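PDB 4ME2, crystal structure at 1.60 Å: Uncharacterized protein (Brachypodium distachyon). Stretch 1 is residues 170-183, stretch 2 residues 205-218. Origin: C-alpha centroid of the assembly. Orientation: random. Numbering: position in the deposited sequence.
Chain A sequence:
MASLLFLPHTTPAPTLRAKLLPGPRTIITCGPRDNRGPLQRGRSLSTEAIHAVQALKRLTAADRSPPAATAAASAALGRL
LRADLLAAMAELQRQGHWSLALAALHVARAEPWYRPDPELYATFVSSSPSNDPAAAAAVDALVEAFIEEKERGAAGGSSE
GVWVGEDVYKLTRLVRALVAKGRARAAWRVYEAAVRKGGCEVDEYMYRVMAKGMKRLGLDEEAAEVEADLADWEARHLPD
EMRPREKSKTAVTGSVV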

# COMPACT_ATOMS: atom_id res chain seq x y z
N LYS A 170 0.37 -2.51 12.07
CA LYS A 170 -0.09 -2.49 10.68
C LYS A 170 0.95 -1.87 9.76
O LYS A 170 1.16 -2.35 8.64
CB LYS A 170 -1.42 -1.74 10.57
CG LYS A 170 -2.58 -2.47 11.22
CD LYS A 170 -3.83 -1.62 11.22
CE LYS A 170 -5.07 -2.48 11.02
NZ LYS A 170 -6.30 -1.64 11.03
N LEU A 171 1.63 -0.83 10.22
CA LEU A 171 2.70 -0.22 9.43
C LEU A 171 3.82 -1.23 9.19
O LEU A 171 4.38 -1.29 8.09
CB LEU A 171 3.25 1.03 10.12
CG LEU A 171 4.22 1.87 9.29
CD1 LEU A 171 3.48 2.58 8.16
CD2 LEU A 171 4.96 2.87 10.17
N THR A 172 4.13 -2.03 10.20
CA THR A 172 5.20 -3.01 10.09
C THR A 172 4.81 -4.13 9.13
O THR A 172 5.66 -4.66 8.40
CB THR A 172 5.62 -3.58 11.47
OG1 THR A 172 6.00 -2.49 12.33
CG2 THR A 172 6.81 -4.52 11.33
N ARG A 173 3.53 -4.49 9.13
CA ARG A 173 2.99 -5.47 8.19
C ARG A 173 3.21 -5.04 6.75
O ARG A 173 3.61 -5.86 5.91
CB ARG A 173 1.50 -5.71 8.42
CG ARG A 173 1.18 -6.61 9.60
CD ARG A 173 -0.24 -7.15 9.54
NE ARG A 173 -0.42 -8.16 8.50
CZ ARG A 173 0.01 -9.42 8.57
NH1 ARG A 173 0.67 -9.84 9.64
NH2 ARG A 173 -0.22 -10.25 7.56
N LEU A 174 2.94 -3.77 6.46
CA LEU A 174 3.18 -3.23 5.12
C LEU A 174 4.66 -3.27 4.77
O LEU A 174 5.04 -3.68 3.66
CB LEU A 174 2.63 -1.80 5.01
CG LEU A 174 2.97 -1.05 3.72
CD1 LEU A 174 2.44 -1.77 2.49
CD2 LEU A 174 2.41 0.36 3.78
N VAL A 175 5.51 -2.88 5.71
CA VAL A 175 6.96 -2.86 5.47
C VAL A 175 7.49 -4.28 5.26
O VAL A 175 8.30 -4.52 4.36
CB VAL A 175 7.72 -2.13 6.60
CG1 VAL A 175 9.21 -2.38 6.48
CG2 VAL A 175 7.43 -0.63 6.56
N ARG A 176 7.03 -5.23 6.08
CA ARG A 176 7.35 -6.65 5.90
C ARG A 176 6.97 -7.13 4.50
O ARG A 176 7.73 -7.84 3.83
CB ARG A 176 6.56 -7.49 6.90
CG ARG A 176 7.32 -8.09 8.07
CD ARG A 176 6.36 -8.89 8.95
NE ARG A 176 6.16 -10.27 8.49
CZ ARG A 176 5.37 -11.16 9.08
NH1 ARG A 176 4.68 -10.82 10.17
NH2 ARG A 176 5.26 -12.38 8.59
N ALA A 177 5.76 -6.76 4.08
CA ALA A 177 5.25 -7.22 2.79
C ALA A 177 6.10 -6.64 1.66
O ALA A 177 6.45 -7.35 0.72
CB ALA A 177 3.79 -6.85 2.62
N LEU A 178 6.45 -5.36 1.77
CA LEU A 178 7.25 -4.72 0.73
C LEU A 178 8.62 -5.36 0.60
O LEU A 178 9.09 -5.64 -0.51
CB LEU A 178 7.38 -3.22 1.00
CG LEU A 178 6.11 -2.39 0.82
CD1 LEU A 178 6.26 -1.01 1.44
CD2 LEU A 178 5.74 -2.29 -0.66
N VAL A 179 9.28 -5.59 1.73
CA VAL A 179 10.60 -6.21 1.71
C VAL A 179 10.53 -7.63 1.12
O VAL A 179 11.33 -7.97 0.24
CB VAL A 179 11.25 -6.19 3.11
CG1 VAL A 179 12.42 -7.15 3.16
CG2 VAL A 179 11.69 -4.77 3.45
N ALA A 180 9.56 -8.43 1.55
CA ALA A 180 9.41 -9.78 1.00
C ALA A 180 9.18 -9.78 -0.53
O ALA A 180 9.68 -10.66 -1.24
CB ALA A 180 8.30 -10.55 1.72
N LYS A 181 8.44 -8.78 -1.01
CA LYS A 181 8.16 -8.65 -2.44
C LYS A 181 9.30 -8.04 -3.24
O LYS A 181 9.19 -7.89 -4.45
CB LYS A 181 6.89 -7.84 -2.67
CG LYS A 181 5.64 -8.68 -2.67
CD LYS A 181 5.59 -9.58 -3.89
CE LYS A 181 4.53 -10.62 -3.69
NZ LYS A 181 4.58 -11.67 -4.74
N GLY A 182 10.38 -7.69 -2.55
CA GLY A 182 11.56 -7.10 -3.20
C GLY A 182 11.47 -5.62 -3.50
O GLY A 182 12.29 -5.08 -4.25
N ARG A 183 10.49 -4.93 -2.90
CA ARG A 183 10.29 -3.51 -3.19
C ARG A 183 11.02 -2.66 -2.16
O ARG A 183 10.42 -2.07 -1.26
CB ARG A 183 8.80 -3.17 -3.28
CG ARG A 183 7.98 -4.03 -4.25
CD ARG A 183 8.64 -4.24 -5.61
NE ARG A 183 9.10 -3.00 -6.23
CZ ARG A 183 10.12 -2.92 -7.07
NH1 ARG A 183 10.81 -4.01 -7.41
NH2 ARG A 183 10.47 -1.75 -7.59
N TYR A 205 11.74 -5.06 16.25
CA TYR A 205 11.28 -5.81 15.08
C TYR A 205 11.29 -4.99 13.78
O TYR A 205 11.74 -5.48 12.76
CB TYR A 205 9.90 -6.42 15.33
CG TYR A 205 9.39 -7.29 14.20
CD1 TYR A 205 10.17 -8.34 13.70
CD2 TYR A 205 8.14 -7.08 13.64
CE1 TYR A 205 9.71 -9.13 12.67
CE2 TYR A 205 7.67 -7.87 12.61
CZ TYR A 205 8.46 -8.90 12.13
OH TYR A 205 8.01 -9.69 11.12
N MET A 206 10.79 -3.76 13.81
CA MET A 206 10.82 -2.92 12.61
C MET A 206 12.25 -2.71 12.12
O MET A 206 12.51 -2.78 10.91
CB MET A 206 10.16 -1.57 12.86
CG MET A 206 10.31 -0.58 11.72
SD MET A 206 9.47 -1.06 10.20
CE MET A 206 7.87 -0.30 10.44
N TYR A 207 13.16 -2.46 13.05
CA TYR A 207 14.57 -2.24 12.69
C TYR A 207 15.19 -3.47 12.04
O TYR A 207 15.90 -3.36 11.04
CB TYR A 207 15.39 -1.83 13.92
CG TYR A 207 14.96 -0.52 14.54
CD1 TYR A 207 14.82 0.62 13.77
CD2 TYR A 207 14.70 -0.44 15.91
CE1 TYR A 207 14.43 1.82 14.34
CE2 TYR A 207 14.31 0.76 16.48
CZ TYR A 207 14.17 1.88 15.70
OH TYR A 207 13.79 3.06 16.26
N ARG A 208 14.92 -4.64 12.61
CA ARG A 208 15.50 -5.87 12.09
C ARG A 208 14.96 -6.18 10.70
O ARG A 208 15.72 -6.60 9.82
CB ARG A 208 15.25 -7.04 13.04
CG ARG A 208 15.85 -6.86 14.43
CD ARG A 208 15.69 -8.12 15.27
NE ARG A 208 16.13 -9.30 14.52
CZ ARG A 208 16.29 -10.51 15.03
NH1 ARG A 208 16.04 -10.75 16.32
NH2 ARG A 208 16.70 -11.51 14.25
N VAL A 209 13.66 -5.97 10.51
CA VAL A 209 13.04 -6.18 9.20
C VAL A 209 13.77 -5.34 8.15
O VAL A 209 14.17 -5.85 7.11
CB VAL A 209 11.54 -5.79 9.21
CG1 VAL A 209 10.97 -5.76 7.80
CG2 VAL A 209 10.74 -6.75 10.08
N MET A 210 13.94 -4.07 8.48
CA MET A 210 14.49 -3.09 7.54
C MET A 210 15.99 -3.26 7.31
O MET A 210 16.44 -3.27 6.16
CB MET A 210 14.14 -1.67 7.98
CG MET A 210 12.71 -1.27 7.64
SD MET A 210 12.46 -1.22 5.85
CE MET A 210 13.60 0.09 5.41
N ALA A 211 16.75 -3.41 8.39
CA ALA A 211 18.21 -3.55 8.27
C ALA A 211 18.60 -4.75 7.40
O ALA A 211 19.44 -4.63 6.51
CB ALA A 211 18.86 -3.62 9.64
N LYS A 212 17.98 -5.90 7.66
CA LYS A 212 18.27 -7.12 6.91
C LYS A 212 17.68 -7.05 5.50
O LYS A 212 18.27 -7.54 4.54
CB LYS A 212 17.76 -8.35 7.68
CG LYS A 212 18.23 -8.42 9.13
CD LYS A 212 17.49 -9.46 9.97
CE LYS A 212 18.16 -10.82 9.94
NZ LYS A 212 17.75 -11.67 11.09
N GLY A 213 16.51 -6.41 5.39
CA GLY A 213 15.86 -6.25 4.09
C GLY A 213 16.65 -5.37 3.13
O GLY A 213 16.88 -5.75 1.98
N MET A 214 17.07 -4.20 3.60
CA MET A 214 17.84 -3.29 2.75
C MET A 214 19.13 -3.94 2.27
O MET A 214 19.48 -3.85 1.10
CB MET A 214 18.12 -1.98 3.48
CG MET A 214 16.89 -1.15 3.80
SD MET A 214 15.87 -0.70 2.37
CE MET A 214 14.61 -1.98 2.43
N LYS A 215 19.82 -4.62 3.19
CA LYS A 215 21.08 -5.28 2.85
C LYS A 215 20.87 -6.34 1.78
O LYS A 215 21.52 -6.35 0.74
CB LYS A 215 21.72 -5.88 4.09
CG LYS A 215 23.02 -6.61 3.82
CD LYS A 215 23.69 -6.99 5.13
CE LYS A 215 25.18 -7.21 4.93
NZ LYS A 215 25.90 -7.18 6.23
N ARG A 216 19.92 -7.24 2.05
CA ARG A 216 19.60 -8.34 1.16
C ARG A 216 19.26 -7.87 -0.26
O ARG A 216 19.60 -8.52 -1.24
CB ARG A 216 18.45 -9.17 1.75
CG ARG A 216 18.17 -10.50 1.07
CD ARG A 216 17.10 -11.30 1.81
NE ARG A 216 15.82 -10.60 1.84
CZ ARG A 216 14.96 -10.59 0.83
NH1 ARG A 216 15.25 -11.25 -0.28
NH2 ARG A 216 13.82 -9.93 0.93
N LEU A 217 18.60 -6.72 -0.37
CA LEU A 217 18.14 -6.20 -1.65
C LEU A 217 19.10 -5.19 -2.30
O LEU A 217 18.80 -4.63 -3.35
CB LEU A 217 16.74 -5.59 -1.50
CG LEU A 217 15.69 -6.63 -1.09
CD1 LEU A 217 14.43 -5.94 -0.58
CD2 LEU A 217 15.38 -7.56 -2.25
N GLY A 218 20.24 -4.97 -1.66
CA GLY A 218 21.31 -4.19 -2.26
C GLY A 218 21.26 -2.69 -2.04
O GLY A 218 22.02 -1.95 -2.67
O HOH W 1 12.74 -10.26 -2.07

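Two nearly parallel helices pack here through a mainly apolar seam of valine, methionine and leucine side chains, with no clear direct hydrogen bond between them and one water bridging their C-terminal ends. The axes of helix 170-180 and helix 205-216 approach to 10.0 Å, and their N-to-C directions differ by 16°, so the contact runs along the helices rather than being confined to one crossing point. The backbone register bears this out: the CA atoms of Thr 172 and Met 206 lie 6.2 Å apart, those of Arg 176 and Val 209 6.6 Å, and those of Val 179 and Gly 213 5.8 Å. Together the two stretches bury 617 Å², both sides summed.

The tightest of these backbone approaches centres on Val 179, which has the largest covered area of any residue in the pair, 93 Å². Its side chain sits as a knob among Met 210, Gly 213, Met 214 and Arg 216. Gly 213 makes this possible: Val 179 CG1 rests 3.7 Å from Gly 213 CA, and an ideal CB on that glycine would fall only 2.8 Å from Val 179 CG1, a clash. The other methyl, Val 179 CG2, lies 4.2 Å from Met 214 CE and 4.4 Å from Met 210 SD.

One turn earlier, Val 175 points toward the second helix and meets three side chains. Val 175 CG1 lies 3.5 Å from Met 210 SD and 4.0 Å from Val 209 CG1, while Val 175 CG2 is 3.9 Å from Met 206 CE. Met 206 leaves its helix sideways, but the end of its side chain comes nearer, placing CE 3.4 Å from Thr 172 OG1 and 4.3 Å from Leu 171 CD2. The first is a van der Waals contact between a methyl and a hydroxyl oxygen; Thr 172 OG1 has its hydrogen bond with a residue just outside the stretches.

Tyr 205 covers the more exposed flank. Tyr 205 CE2 lies 3.7 Å from Thr 172 CG2. Arg 176 NE is 3.3 Å from Tyr 205 OH, but the angle is too poor for a hydrogen bond.

At the C-terminal end, polar groups gather around Arg 216. Arg 216 NH2 stands 3.2 Å from Val 179 O, which lies at the edge of the guanidinium, near its plane. Water 1 links the helices more definitely, donating to Ala 180 O at 3.2 Å and accepting from Arg 216 NH2 at 3.2 Å.

Gly 182 then ends the first helix in a Schellman motif: its phi of 81° favours glycine, and two bonds reach back into the last turn, Gly 182 N to Val 179 O at 3.0 Å and Arg 183 N to Leu 178 O at 2.9 Å. Leu 217 packs against this turn, its CD2 4.0 Å from Gly 182 CA and its CD1 3.8 Å from Val 179 O.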